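PDB 4FD5: arylalkylamine N-Acetyltransferase 2 from Aedes aegypti, which probably transfers acyl groups from acyl-CoA to arylalkylamines such as dopamine and serotonin, as a member of the GNAT acetyltransferase family. Local coordinates for residues Q28-D33 with I135-S140; V40-P45 with E103-I108; V64-I69 with E153-L158; V166-A171 with L214-K219. All blocks are in the same frame, centred on the assembly; numbering follows the deposited sequence.

Contact 1 (Q28-D33 with I135-S140)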
loop_
_atom_site.group_PDB
_atom_site.type_symbol
_atom_site.label_atom_id
_atom_site.label_comp_id
_atom_site.label_asym_id
_atom_site.label_seq_id
_atom_site.Cartn_x
_atom_site.Cartn_y
_atom_site.Cartn_z
ATOM N N GLN A 28 1.886 -2.621 15.023
ATOM C CA GLN A 28 1.020 -3.365 15.913
ATOM C C GLN A 28 -0.103 -3.993 15.136
ATOM O O GLN A 28 -0.621 -5.041 15.533
ATOM C CB GLN A 28 0.453 -2.475 17.018
ATOM C CG GLN A 28 1.479 -2.031 18.046
ATOM C CD GLN A 28 2.016 -3.182 18.878
ATOM O OE1 GLN A 28 1.325 -4.182 19.106
ATOM N NE2 GLN A 28 3.255 -3.048 19.333
ATOM N N THR A 29 -0.487 -3.377 14.020
ATOM C CA THR A 29 -1.761 -3.794 13.448
ATOM C C THR A 29 -1.663 -4.268 12.018
ATOM O O THR A 29 -2.543 -4.997 11.542
ATOM C CB THR A 29 -2.854 -2.688 13.531
ATOM O OG1 THR A 29 -2.531 -1.618 12.640
ATOM C CG2 THR A 29 -2.990 -2.147 14.933
ATOM N N PHE A 30 -0.597 -3.868 11.335
ATOM C CA PHE A 30 -0.575 -4.010 9.893
ATOM C C PHE A 30 0.519 -4.908 9.345
ATOM O O PHE A 30 0.237 -5.836 8.609
ATOM C CB PHE A 30 -0.499 -2.647 9.206
ATOM C CG PHE A 30 -0.489 -2.741 7.713
ATOM C CD1 PHE A 30 -1.680 -2.897 7.009
ATOM C CD2 PHE A 30 0.704 -2.701 7.008
ATOM C CE1 PHE A 30 -1.682 -2.997 5.638
ATOM C CE2 PHE A 30 0.708 -2.796 5.627
ATOM C CZ PHE A 30 -0.490 -2.949 4.937
ATOM N N PHE A 31 1.768 -4.606 9.685
ATOM C CA PHE A 31 2.911 -5.187 8.987
ATOM C C PHE A 31 2.887 -6.719 8.996
ATOM O O PHE A 31 3.066 -7.341 7.960
ATOM C CB PHE A 31 4.222 -4.701 9.611
ATOM C CG PHE A 31 4.608 -3.277 9.251
ATOM C CD1 PHE A 31 4.344 -2.750 7.994
ATOM C CD2 PHE A 31 5.272 -2.487 10.181
ATOM C CE1 PHE A 31 4.729 -1.455 7.669
ATOM C CE2 PHE A 31 5.671 -1.187 9.860
ATOM C CZ PHE A 31 5.385 -0.668 8.609
ATOM N N ALA A 32 2.670 -7.321 10.162
ATOM C CA ALA A 32 2.722 -8.782 10.277
ATOM C C ALA A 32 1.495 -9.480 9.677
ATOM O O ALA A 32 1.531 -10.678 9.410
ATOM C CB ALA A 32 2.902 -9.195 11.731
ATOM N N ASP A 33 0.425 -8.720 9.464
ATOM C CA ASP A 33 -0.857 -9.253 8.991
ATOM C C ASP A 33 -1.028 -9.140 7.468
ATOM O O ASP A 33 -1.880 -9.792 6.872
ATOM C CB ASP A 33 -1.972 -8.476 9.693
ATOM C CG ASP A 33 -3.281 -9.228 9.744
ATOM O OD1 ASP A 33 -3.265 -10.473 9.839
ATOM O OD2 ASP A 33 -4.332 -8.553 9.715
ATOM N N ILE A 135 -0.485 1.839 1.743
ATOM C CA ILE A 135 -0.993 1.065 2.868
ATOM C C ILE A 135 -2.378 1.561 3.241
ATOM O O ILE A 135 -2.596 2.765 3.311
ATOM C CB ILE A 135 -0.091 1.208 4.116
ATOM C CG1 ILE A 135 1.236 0.486 3.878
ATOM C CG2 ILE A 135 -0.797 0.659 5.349
ATOM C CD1 ILE A 135 2.163 0.515 5.089
ATOM N N LEU A 136 -3.311 0.637 3.470
ATOM C CA LEU A 136 -4.619 0.976 4.027
ATOM C C LEU A 136 -4.810 0.076 5.238
ATOM O O LEU A 136 -4.816 -1.158 5.107
ATOM C CB LEU A 136 -5.724 0.731 2.989
ATOM C CG LEU A 136 -7.173 0.926 3.444
ATOM C CD1 LEU A 136 -7.413 2.360 3.897
ATOM C CD2 LEU A 136 -8.097 0.552 2.306
ATOM N N SER A 137 -4.957 0.690 6.407
ATOM C CA SER A 137 -4.907 -0.052 7.672
ATOM C C SER A 137 -5.926 0.522 8.651
ATOM O O SER A 137 -6.014 1.738 8.800
ATOM C CB SER A 137 -3.493 0.068 8.276
ATOM O OG SER A 137 -3.426 -0.592 9.529
ATOM N N VAL A 138 -6.720 -0.339 9.293
ATOM C CA VAL A 138 -7.675 0.118 10.298
ATOM C C VAL A 138 -7.540 -0.765 11.531
ATOM O O VAL A 138 -7.597 -1.990 11.427
ATOM C CB VAL A 138 -9.132 0.053 9.780
ATOM C CG1 VAL A 138 -10.128 0.486 10.886
ATOM C CG2 VAL A 138 -9.287 0.904 8.538
ATOM N N ASP A 139 -7.322 -0.133 12.678
ATOM C CA ASP A 139 -7.168 -0.803 13.966
ATOM C C ASP A 139 -8.432 -1.621 14.271
ATOM O O ASP A 139 -9.544 -1.143 14.051
ATOM C CB ASP A 139 -6.938 0.258 15.051
ATOM C CG ASP A 139 -6.595 -0.344 16.402
ATOM O OD1 ASP A 139 -7.435 -1.081 16.956
ATOM O OD2 ASP A 139 -5.486 -0.072 16.927
ATOM N N SER A 140 -8.262 -2.853 14.739
ATOM C CA SER A 140 -9.412 -3.733 14.976
ATOM C C SER A 140 -10.472 -3.101 15.880
ATOM O O SER A 140 -11.666 -3.393 15.731
ATOM C CB SER A 140 -8.971 -5.086 15.550
ATOM O OG SER A 140 -8.370 -4.920 16.828
#
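Phe-30, which follows Thr-29 of helix 19-29, packs on Ile-135 and Ser-137 of strand 129-138. CB starts beside the hydroxyl of Ser-137, 3.6 Å from OG of that serine. CG stands anti to the backbone N (chi1 -179°), beside the carbonyl carbon, and lies near the same serine. Along one side of the ring, CD1 of Phe-30 approaches CB of Ser-137 at 3.7 Å, and CE1 of Phe-30 reaches the backbone O of Leu-136, also at 3.7 Å. On the other side, CD2 and then CE2 meet Ile-135; CE2 of Phe-30 lies 3.7 Å from CD1 of Ile-135. At the tip, CZ touches the CG2 methyl of Ile-135. That methyl sits over the middle of the ring face, with CG2 of Ile-135 3.6 Å from the Phe-30 centroid and 11° off the ring normal, a CH-pi contact. Phe-31 CD1 lies in plane at the edge of the Phe-30 ring, and the Phe-31 ring brings its CE1 within 4.1 Å of CD1 of Ile-135.

Farther along, Thr-29 crosses Asp-139 at about a right angle, CG2 of Thr-29 being 3.8 Å from OD2 of Asp-139. The polar ends are held elsewhere: OG1 of Thr-29 bonds to the backbone O of His-25, OG of Ser-137 to its ring NE2, and Asp-139 forms a salt bridge with Arg-141. Leu-136 and Val-138 pack on helix 147-161, so strand 129-138 is sandwiched between that helix and helix 19-29, the layered helix-sheet-helix arrangement of the GNAT fold.

Contact 2 (V40-P45 with E103-I108); sequences VNLTRP and ESFKKI
In Leu-42, chi1 of -172° sets CG anti to the backbone N, and the two methyls beyond it meet helix 103-116; in Val-40, chi1 of -64° puts CG1 beside the backbone N, and CG2 falls between N and the carbonyl carbon, near Ser-104 and Ile-108. Two methyls converge on one partner: CD1 of Ile-108 is 4.0 Å from CG2 of Val-40 and 4.1 Å from CD2 of Leu-42. CG2 of Val-40 also comes 3.6 Å from CB of Ser-104. The other branch of Leu-42 meets the helix backbone, CD1 of Leu-42 lying 3.7 Å from N of Phe-105, and CD2 comes to the edge of the Phe-105 ring, near its plane. CG1 of Val-40 touches CD of the extended Lys-107.

A water links the polar groups: it donates to O of Asn-41 at 2.8 Å and is hydrogen-bonded to OG of Ser-104 at 3.0 Å. Phe-205 packs on both Val-40 and Ile-108, and Leu-52 of helix 50-60 touches Leu-42 and Phe-105. Asn-41, with positive phi, ends helix 35-39 in a Schellman motif (Leu-42 N to Asn-37 O, Asn-41 N to Lys-38 O) whose flanking apolar residues pack on a second helix.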
loop_
_atom_site.group_PDB
_atom_site.type_symbol
_atom_site.label_atom_id
_atom_site.label_comp_id
_atom_site.label_asym_id
_atom_site.label_seq_id
_atom_site.Cartn_x
_atom_site.Cartn_y
_atom_site.Cartn_z
ATOM N N VAL A 40 5.709 -14.906 3.910
ATOM C CA VAL A 40 7.145 -15.186 3.983
ATOM C C VAL A 40 7.761 -14.905 5.352
ATOM O O VAL A 40 8.989 -14.782 5.482
ATOM C CB VAL A 40 7.927 -14.476 2.868
ATOM C CG1 VAL A 40 7.502 -15.020 1.498
ATOM C CG2 VAL A 40 7.735 -12.971 2.956
ATOM N N ASN A 41 6.906 -14.812 6.367
ATOM C CA ASN A 41 7.357 -14.627 7.739
ATOM C C ASN A 41 8.309 -13.446 7.871
ATOM O O ASN A 41 9.349 -13.533 8.523
ATOM C CB ASN A 41 8.025 -15.910 8.248
ATOM C CG ASN A 41 7.106 -17.109 8.169
ATOM O OD1 ASN A 41 6.130 -17.199 8.912
ATOM N ND2 ASN A 41 7.404 -18.034 7.261
ATOM N N LEU A 42 7.940 -12.330 7.256
ATOM C CA LEU A 42 8.817 -11.169 7.219
ATOM C C LEU A 42 9.053 -10.594 8.604
ATOM O O LEU A 42 10.165 -10.175 8.937
ATOM C CB LEU A 42 8.240 -10.100 6.291
ATOM C CG LEU A 42 9.127 -8.893 6.002
ATOM C CD1 LEU A 42 10.386 -9.315 5.278
ATOM C CD2 LEU A 42 8.363 -7.884 5.163
ATOM N N THR A 43 8.009 -10.588 9.421
ATOM C CA THR A 43 8.099 -10.010 10.751
ATOM C C THR A 43 7.062 -10.652 11.666
ATOM O O THR A 43 6.385 -11.604 11.280
ATOM C CB THR A 43 7.959 -8.461 10.710
ATOM O OG1 THR A 43 7.995 -7.920 12.040
ATOM C CG2 THR A 43 6.667 -8.048 10.013
ATOM N N ARG A 44 6.974 -10.154 12.885
ATOM C CA ARG A 44 6.095 -10.730 13.887
ATOM C C ARG A 44 5.218 -9.608 14.394
ATOM O O ARG A 44 5.602 -8.447 14.322
ATOM C CB ARG A 44 6.920 -11.311 15.043
ATOM C CG ARG A 44 7.874 -12.438 14.636
ATOM C CD ARG A 44 8.688 -12.966 15.823
ATOM N NE ARG A 44 7.840 -13.258 16.976
ATOM C CZ ARG A 44 8.240 -13.927 18.056
ATOM N NH1 ARG A 44 9.485 -14.385 18.133
ATOM N NH2 ARG A 44 7.391 -14.141 19.058
ATOM N N PRO A 45 4.034 -9.941 14.913
ATOM C CA PRO A 45 3.189 -8.850 15.401
ATOM C C PRO A 45 3.926 -7.965 16.405
ATOM O O PRO A 45 4.523 -8.475 17.355
ATOM C CB PRO A 45 2.042 -9.586 16.091
ATOM C CG PRO A 45 1.994 -10.927 15.414
ATOM C CD PRO A 45 3.405 -11.264 15.077
ATOM N N GLU A 103 16.121 -11.903 2.314
ATOM C CA GLU A 103 15.553 -12.809 1.308
ATOM C C GLU A 103 14.050 -12.628 1.082
ATOM O O GLU A 103 13.568 -12.550 -0.064
ATOM C CB GLU A 103 15.749 -14.243 1.785
ATOM C CG GLU A 103 16.758 -15.060 1.047
ATOM C CD GLU A 103 16.746 -16.493 1.540
ATOM O OE1 GLU A 103 16.997 -16.701 2.748
ATOM O OE2 GLU A 103 16.458 -17.406 0.733
ATOM N N SER A 104 13.316 -12.599 2.188
ATOM C CA SER A 104 11.855 -12.533 2.160
ATOM C C SER A 104 11.384 -11.214 1.537
ATOM O O SER A 104 10.516 -11.162 0.622
ATOM C CB SER A 104 11.314 -12.648 3.586
ATOM O OG SER A 104 11.640 -13.903 4.166
ATOM N N PHE A 105 11.975 -10.133 2.032
ATOM C CA PHE A 105 11.659 -8.816 1.505
ATOM C C PHE A 105 11.919 -8.789 0.005
ATOM O O PHE A 105 11.111 -8.282 -0.770
ATOM C CB PHE A 105 12.475 -7.738 2.211
ATOM C CG PHE A 105 12.080 -6.345 1.825
ATOM C CD1 PHE A 105 12.719 -5.697 0.781
ATOM C CD2 PHE A 105 11.055 -5.693 2.487
ATOM C CE1 PHE A 105 12.353 -4.415 0.411
ATOM C CE2 PHE A 105 10.684 -4.403 2.121
ATOM C CZ PHE A 105 11.334 -3.771 1.084
ATOM N N LYS A 106 13.045 -9.356 -0.410
ATOM C CA LYS A 106 13.377 -9.373 -1.827
ATOM C C LYS A 106 12.326 -10.115 -2.662
ATOM O O LYS A 106 12.031 -9.705 -3.783
ATOM C CB LYS A 106 14.759 -9.976 -2.046
ATOM C CG LYS A 106 15.227 -9.896 -3.476
ATOM C CD LYS A 106 16.648 -10.441 -3.615
ATOM C CE LYS A 106 16.983 -10.784 -5.078
ATOM N NZ LYS A 106 18.329 -11.421 -5.222
ATOM N N LYS A 107 11.774 -11.204 -2.123
ATOM C CA LYS A 107 10.690 -11.901 -2.833
ATOM C C LYS A 107 9.509 -10.964 -3.106
ATOM O O LYS A 107 8.946 -10.924 -4.233
ATOM C CB LYS A 107 10.192 -13.084 -2.016
ATOM C CG LYS A 107 11.239 -14.173 -1.834
ATOM C CD LYS A 107 10.671 -15.307 -1.011
ATOM C CE LYS A 107 11.696 -16.428 -0.854
ATOM N NZ LYS A 107 11.270 -17.397 0.182
ATOM N N ILE A 108 9.129 -10.226 -2.063
ATOM C CA ILE A 108 8.016 -9.272 -2.209
ATOM C C ILE A 108 8.331 -8.148 -3.217
ATOM O O ILE A 108 7.556 -7.878 -4.158
ATOM C CB ILE A 108 7.651 -8.662 -0.847
ATOM C CG1 ILE A 108 7.149 -9.758 0.096
ATOM C CG2 ILE A 108 6.605 -7.551 -1.019
ATOM C CD1 ILE A 108 7.063 -9.317 1.542
HETATM O O HOH W 1 11.581 -14.557 7.107
#

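Contact 3 (V64-I69 with E153-L158)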
loop_
_atom_site.group_PDB
_atom_site.type_symbol
_atom_site.label_atom_id
_atom_site.label_comp_id
_atom_site.label_asym_id
_atom_site.label_seq_id
_atom_site.Cartn_x
_atom_site.Cartn_y
_atom_site.Cartn_z
ATOM N N VAL A 64 1.084 13.358 1.797
ATOM C CA VAL A 64 -0.238 13.100 1.210
ATOM C C VAL A 64 -0.946 11.923 1.869
ATOM O O VAL A 64 -1.933 11.413 1.324
ATOM C CB VAL A 64 -0.213 12.906 -0.333
ATOM C CG1 VAL A 64 0.128 14.225 -1.040
ATOM C CG2 VAL A 64 0.761 11.808 -0.739
ATOM N N SER A 65 -0.453 11.492 3.032
ATOM C CA SER A 65 -1.097 10.394 3.753
ATOM C C SER A 65 -2.208 10.913 4.662
ATOM O O SER A 65 -2.142 12.042 5.143
ATOM C CB SER A 65 -0.071 9.624 4.585
ATOM O OG SER A 65 0.940 9.092 3.743
ATOM N N ILE A 66 -3.213 10.072 4.920
ATOM C CA ILE A 66 -4.359 10.471 5.746
ATOM C C ILE A 66 -4.456 9.563 6.970
ATOM O O ILE A 66 -4.232 8.364 6.865
ATOM C CB ILE A 66 -5.669 10.305 4.962
ATOM C CG1 ILE A 66 -5.606 11.024 3.612
ATOM C CG2 ILE A 66 -6.863 10.767 5.799
ATOM C CD1 ILE A 66 -5.554 12.493 3.714
ATOM N N MET A 67 -4.739 10.132 8.137
ATOM C CA MET A 67 -5.078 9.351 9.314
ATOM C C MET A 67 -6.509 9.630 9.754
ATOM O O MET A 67 -7.041 10.753 9.596
ATOM C CB MET A 67 -4.122 9.643 10.484
ATOM C CG MET A 67 -4.045 11.101 10.846
ATOM S SD MET A 67 -2.827 11.347 12.158
ATOM C CE MET A 67 -3.056 13.112 12.451
ATOM N N ALA A 68 -7.127 8.575 10.269
ATOM C CA ALA A 68 -8.344 8.674 11.038
ATOM C C ALA A 68 -7.924 8.606 12.494
ATOM O O ALA A 68 -7.301 7.625 12.951
ATOM C CB ALA A 68 -9.289 7.517 10.708
ATOM N N ILE A 69 -8.272 9.668 13.209
ATOM C CA ILE A 69 -7.837 9.837 14.585
ATOM C C ILE A 69 -9.052 10.086 15.497
ATOM O O ILE A 69 -9.960 10.841 15.153
ATOM C CB ILE A 69 -6.748 10.952 14.649
ATOM C CG1 ILE A 69 -6.108 11.014 16.027
ATOM C CG2 ILE A 69 -7.309 12.277 14.251
ATOM C CD1 ILE A 69 -4.805 11.804 16.029
ATOM N N GLU A 153 -11.663 7.615 0.304
ATOM C CA GLU A 153 -12.421 8.783 -0.156
ATOM C C GLU A 153 -11.686 10.095 0.148
ATOM O O GLU A 153 -11.588 10.982 -0.713
ATOM C CB GLU A 153 -13.814 8.778 0.467
ATOM C CG GLU A 153 -14.728 7.707 -0.113
ATOM C CD GLU A 153 -16.025 7.538 0.659
ATOM O OE1 GLU A 153 -16.130 8.075 1.774
ATOM O OE2 GLU A 153 -16.936 6.856 0.141
ATOM N N LYS A 154 -11.160 10.206 1.368
ATOM C CA LYS A 154 -10.395 11.383 1.787
ATOM C C LYS A 154 -9.085 11.491 1.006
ATOM O O LYS A 154 -8.635 12.605 0.668
ATOM C CB LYS A 154 -10.126 11.350 3.297
ATOM C CG LYS A 154 -11.391 11.492 4.162
ATOM C CD LYS A 154 -11.919 12.933 4.143
ATOM C CE LYS A 154 -13.071 13.138 5.136
ATOM N NZ LYS A 154 -13.397 14.588 5.306
ATOM N N SER A 155 -8.493 10.334 0.707
ATOM C CA SER A 155 -7.282 10.287 -0.106
ATOM C C SER A 155 -7.558 10.826 -1.503
ATOM O O SER A 155 -6.760 11.578 -2.034
ATOM C CB SER A 155 -6.725 8.856 -0.184
ATOM O OG SER A 155 -6.237 8.449 1.088
ATOM N N GLU A 156 -8.684 10.445 -2.097
ATOM C CA GLU A 156 -9.034 10.966 -3.413
ATOM C C GLU A 156 -9.292 12.464 -3.367
ATOM O O GLU A 156 -8.864 13.188 -4.269
ATOM C CB GLU A 156 -10.236 10.243 -4.004
ATOM C CG GLU A 156 -10.600 10.785 -5.379
ATOM C CD GLU A 156 -11.704 10.006 -6.059
ATOM O OE1 GLU A 156 -11.853 8.801 -5.770
ATOM O OE2 GLU A 156 -12.429 10.618 -6.886
ATOM N N GLU A 157 -9.983 12.918 -2.319
ATOM C CA GLU A 157 -10.209 14.362 -2.139
ATOM C C GLU A 157 -8.888 15.138 -2.111
ATOM O O GLU A 157 -8.740 16.162 -2.795
ATOM C CB GLU A 157 -11.026 14.631 -0.875
ATOM C CG GLU A 157 -12.462 14.125 -0.948
ATOM C CD GLU A 157 -13.224 14.314 0.363
ATOM O OE1 GLU A 157 -12.654 14.883 1.315
ATOM O OE2 GLU A 157 -14.392 13.885 0.446
ATOM N N LEU A 158 -7.921 14.636 -1.344
ATOM C CA LEU A 158 -6.610 15.284 -1.272
ATOM C C LEU A 158 -5.879 15.213 -2.615
ATOM O O LEU A 158 -5.290 16.189 -3.054
ATOM C CB LEU A 158 -5.754 14.663 -0.168
ATOM C CG LEU A 158 -4.378 15.305 0.004
ATOM C CD1 LEU A 158 -4.501 16.799 0.284
ATOM C CD2 LEU A 158 -3.591 14.591 1.112
#
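OG of Ser-155 lies 3.7 Å from CG1 of Ile-66 and is gripped by two groups from elsewhere. It stands beside its own backbone N, anti to the carbonyl carbon (chi1 -68°); it donates back to O of Leu-151, one helical turn earlier, and accepts from ND2 of Asn-81. The same ND2 also bonds to O of Val-64, so a single amide on strand 75-85 ties the helix to the chain entering strand 66-69. The buried hydroxyl is thus satisfied despite its apolar neighbour.

The rest is van der Waals packing. CD2 of Leu-158 fits against Val-64, 3.6 Å from O of Val-64 and 4.0 Å from CB of Val-64, and it also reaches CD1 of Ile-66 at 3.9 Å. The side chains of Ile-66 and Leu-158 run past one another, pointing opposite ways. Ile-66 meets the helix with three of its carbons: CG1 at Ser-155, CD1 at Leu-158, and CG2 at Lys-154, where CG2 of Ile-66 is 4.2 Å from CB of Lys-154. Beyond CB the lysine chain bends and leads away from the strand, and Phe-11 of the edge strand 10-13 touches it too.

The axes of strand 66-69 and helix segment 153-158 pass 9.2 Å apart with 137° between their directions, the oblique helix-on-sheet packing with which helix 147-161 covers one face of the central sheet in this GNAT fold.

Contact 4 (V166-A171 with L214-K219); sequences VMKTDA and LKIMCK
Asp-170 lies side by side with Ile-216, and its carboxylate is the acceptor of a salt bridge: NZ of Lys-168, two residues back on the same face, donates to OD1 of Asp-170 at 2.6 Å from the syn side, with a weak second bond to OD2. The bend at the end of the lysine chain (chi4 -79°) turns NZ to the acid. Asn-116 joins the cluster, its OD1 taking a bond from NZ and its ND2 giving one to OD2.

Six backbone hydrogen bonds, all near 2.9 Å between N and O, join the strands antiparallel, in reciprocal pairs at Met-167 with Lys-219, Thr-169 with Met-217 and Ala-171 with Lys-215. Around the salt bridge, CG2 of Ile-216 packs 3.5 Å from OD1 of Asp-170 and 4.0 Å from CE of Lys-168. On the other face, CG2 of Thr-169 comes 4.1 Å from CB of Met-217, whose SD is 4.2 Å from CB of Ala-171; here Met-217 also touches Val-180 and Ser-181 of helix 174-182. Strand 166-171 continues the sheet to the parallel strand 129-138, and strand 213-220 to the antiparallel edge strand 186-192.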
loop_
_atom_site.group_PDB
_atom_site.type_symbol
_atom_site.label_atom_id
_atom_site.label_comp_id
_atom_site.label_asym_id
_atom_site.label_seq_id
_atom_site.Cartn_x
_atom_site.Cartn_y
_atom_site.Cartn_z
ATOM N N VAL A 166 -4.744 10.745 -11.707
ATOM C CA VAL A 166 -4.763 9.284 -11.643
ATOM C C VAL A 166 -4.304 8.774 -10.283
ATOM O O VAL A 166 -3.295 9.233 -9.736
ATOM C CB VAL A 166 -3.909 8.664 -12.750
ATOM C CG1 VAL A 166 -3.825 7.142 -12.582
ATOM C CG2 VAL A 166 -4.481 9.018 -14.123
ATOM N N MET A 167 -5.046 7.811 -9.745
ATOM C CA MET A 167 -4.630 7.116 -8.533
ATOM C C MET A 167 -4.376 5.649 -8.842
ATOM O O MET A 167 -4.984 5.090 -9.753
ATOM C CB MET A 167 -5.709 7.205 -7.456
ATOM C CG MET A 167 -6.143 8.618 -7.063
ATOM S SD MET A 167 -7.468 8.597 -5.847
ATOM C CE MET A 167 -6.559 8.333 -4.322
ATOM N N LYS A 168 -3.503 5.033 -8.051
ATOM C CA LYS A 168 -3.054 3.664 -8.315
ATOM C C LYS A 168 -2.866 2.957 -6.992
ATOM O O LYS A 168 -2.475 3.584 -6.015
ATOM C CB LYS A 168 -1.714 3.720 -9.069
ATOM C CG LYS A 168 -0.958 2.399 -9.220
ATOM C CD LYS A 168 0.411 2.656 -9.864
ATOM C CE LYS A 168 1.152 1.360 -10.205
ATOM N NZ LYS A 168 1.803 0.756 -9.016
ATOM N N THR A 169 -3.146 1.656 -6.942
ATOM C CA THR A 169 -2.776 0.880 -5.764
ATOM C C THR A 169 -2.379 -0.538 -6.176
ATOM O O THR A 169 -2.997 -1.125 -7.066
ATOM C CB THR A 169 -3.903 0.863 -4.696
ATOM O OG1 THR A 169 -3.410 0.319 -3.465
ATOM C CG2 THR A 169 -5.086 0.025 -5.164
ATOM N N ASP A 170 -1.342 -1.077 -5.539
ATOM C CA ASP A 170 -0.936 -2.451 -5.784
ATOM C C ASP A 170 -1.473 -3.258 -4.606
ATOM O O ASP A 170 -0.818 -3.400 -3.573
ATOM C CB ASP A 170 0.594 -2.555 -5.915
ATOM C CG ASP A 170 1.155 -1.697 -7.059
ATOM O OD1 ASP A 170 0.360 -1.122 -7.844
ATOM O OD2 ASP A 170 2.396 -1.578 -7.161
ATOM N N ALA A 171 -2.692 -3.760 -4.780
ATOM C CA ALA A 171 -3.484 -4.310 -3.713
ATOM C C ALA A 171 -3.212 -5.792 -3.596
ATOM O O ALA A 171 -3.552 -6.564 -4.488
ATOM C CB ALA A 171 -4.950 -4.067 -3.984
ATOM N N LEU A 214 -2.795 -10.725 -6.389
ATOM C CA LEU A 214 -2.257 -9.368 -6.361
ATOM C C LEU A 214 -2.908 -8.640 -7.530
ATOM O O LEU A 214 -2.854 -9.125 -8.662
ATOM C CB LEU A 214 -0.748 -9.383 -6.563
ATOM C CG LEU A 214 -0.097 -8.066 -6.994
ATOM C CD1 LEU A 214 -0.292 -6.979 -5.951
ATOM C CD2 LEU A 214 1.379 -8.289 -7.236
ATOM N N LYS A 215 -3.541 -7.495 -7.269
ATOM C CA LYS A 215 -4.157 -6.728 -8.351
ATOM C C LYS A 215 -3.568 -5.332 -8.364
ATOM O O LYS A 215 -3.577 -4.658 -7.339
ATOM C CB LYS A 215 -5.671 -6.628 -8.169
ATOM C CG LYS A 215 -6.403 -7.962 -8.137
ATOM C CD LYS A 215 -7.920 -7.758 -8.099
ATOM C CE LYS A 215 -8.646 -9.100 -8.081
ATOM N NZ LYS A 215 -10.117 -8.917 -8.191
ATOM N N ILE A 216 -3.030 -4.915 -9.508
ATOM C CA ILE A 216 -2.681 -3.513 -9.711
ATOM C C ILE A 216 -3.899 -2.803 -10.296
ATOM O O ILE A 216 -4.391 -3.171 -11.390
ATOM C CB ILE A 216 -1.459 -3.323 -10.611
ATOM C CG1 ILE A 216 -0.232 -3.971 -9.968
ATOM C CG2 ILE A 216 -1.220 -1.837 -10.878
ATOM C CD1 ILE A 216 1.017 -3.862 -10.823
ATOM N N MET A 217 -4.374 -1.809 -9.547
ATOM C CA MET A 217 -5.672 -1.200 -9.786
ATOM C C MET A 217 -5.513 0.300 -9.897
ATOM O O MET A 217 -4.631 0.885 -9.269
ATOM C CB MET A 217 -6.634 -1.533 -8.637
ATOM C CG MET A 217 -6.754 -3.033 -8.367
ATOM S SD MET A 217 -7.843 -3.470 -7.000
ATOM C CE MET A 217 -9.448 -3.290 -7.798
ATOM N N CYS A 218 -6.360 0.931 -10.698
ATOM C CA CYS A 218 -6.250 2.378 -10.846
ATOM C C CYS A 218 -7.582 3.083 -11.090
ATOM O O CYS A 218 -8.587 2.461 -11.425
ATOM C CB CYS A 218 -5.250 2.725 -11.947
ATOM S SG CYS A 218 -5.861 2.336 -13.590
ATOM N N LYS A 219 -7.580 4.392 -10.899
ATOM C CA LYS A 219 -8.786 5.182 -11.088
ATOM C C LYS A 219 -8.407 6.524 -11.687
ATOM O O LYS A 219 -7.499 7.191 -11.191
ATOM C CB LYS A 219 -9.498 5.397 -9.749
ATOM C CG LYS A 219 -10.827 6.116 -9.869
ATOM C CD LYS A 219 -11.469 6.382 -8.525
ATOM C CE LYS A 219 -12.835 7.041 -8.754
ATOM N NZ LYS A 219 -13.517 7.422 -7.500
#

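How the contacts relate
Contacts 1, 3 and 4 all reach the seven-stranded sheet, while contact 2 joins a loop and a helix, with no strand in it, 15 Å from contact 1 between centres and 28 Å from contact 3. Along the chain contact 2 is nested within the loop closed by contact 1; contact 3 alternates with both, and contact 4 follows all three. Contacts 1 and 2 touch where Ala-32 packs on Thr-43, Arg-44 and Pro-45. Contacts 3 and 4 meet through a salt bridge from Glu-156 to Lys-219 and through Met-167 packing on helix 147-161. Contacts 1 and 3 thus pack chain and helix on the sheet, and contact 4 pairs two of its strands.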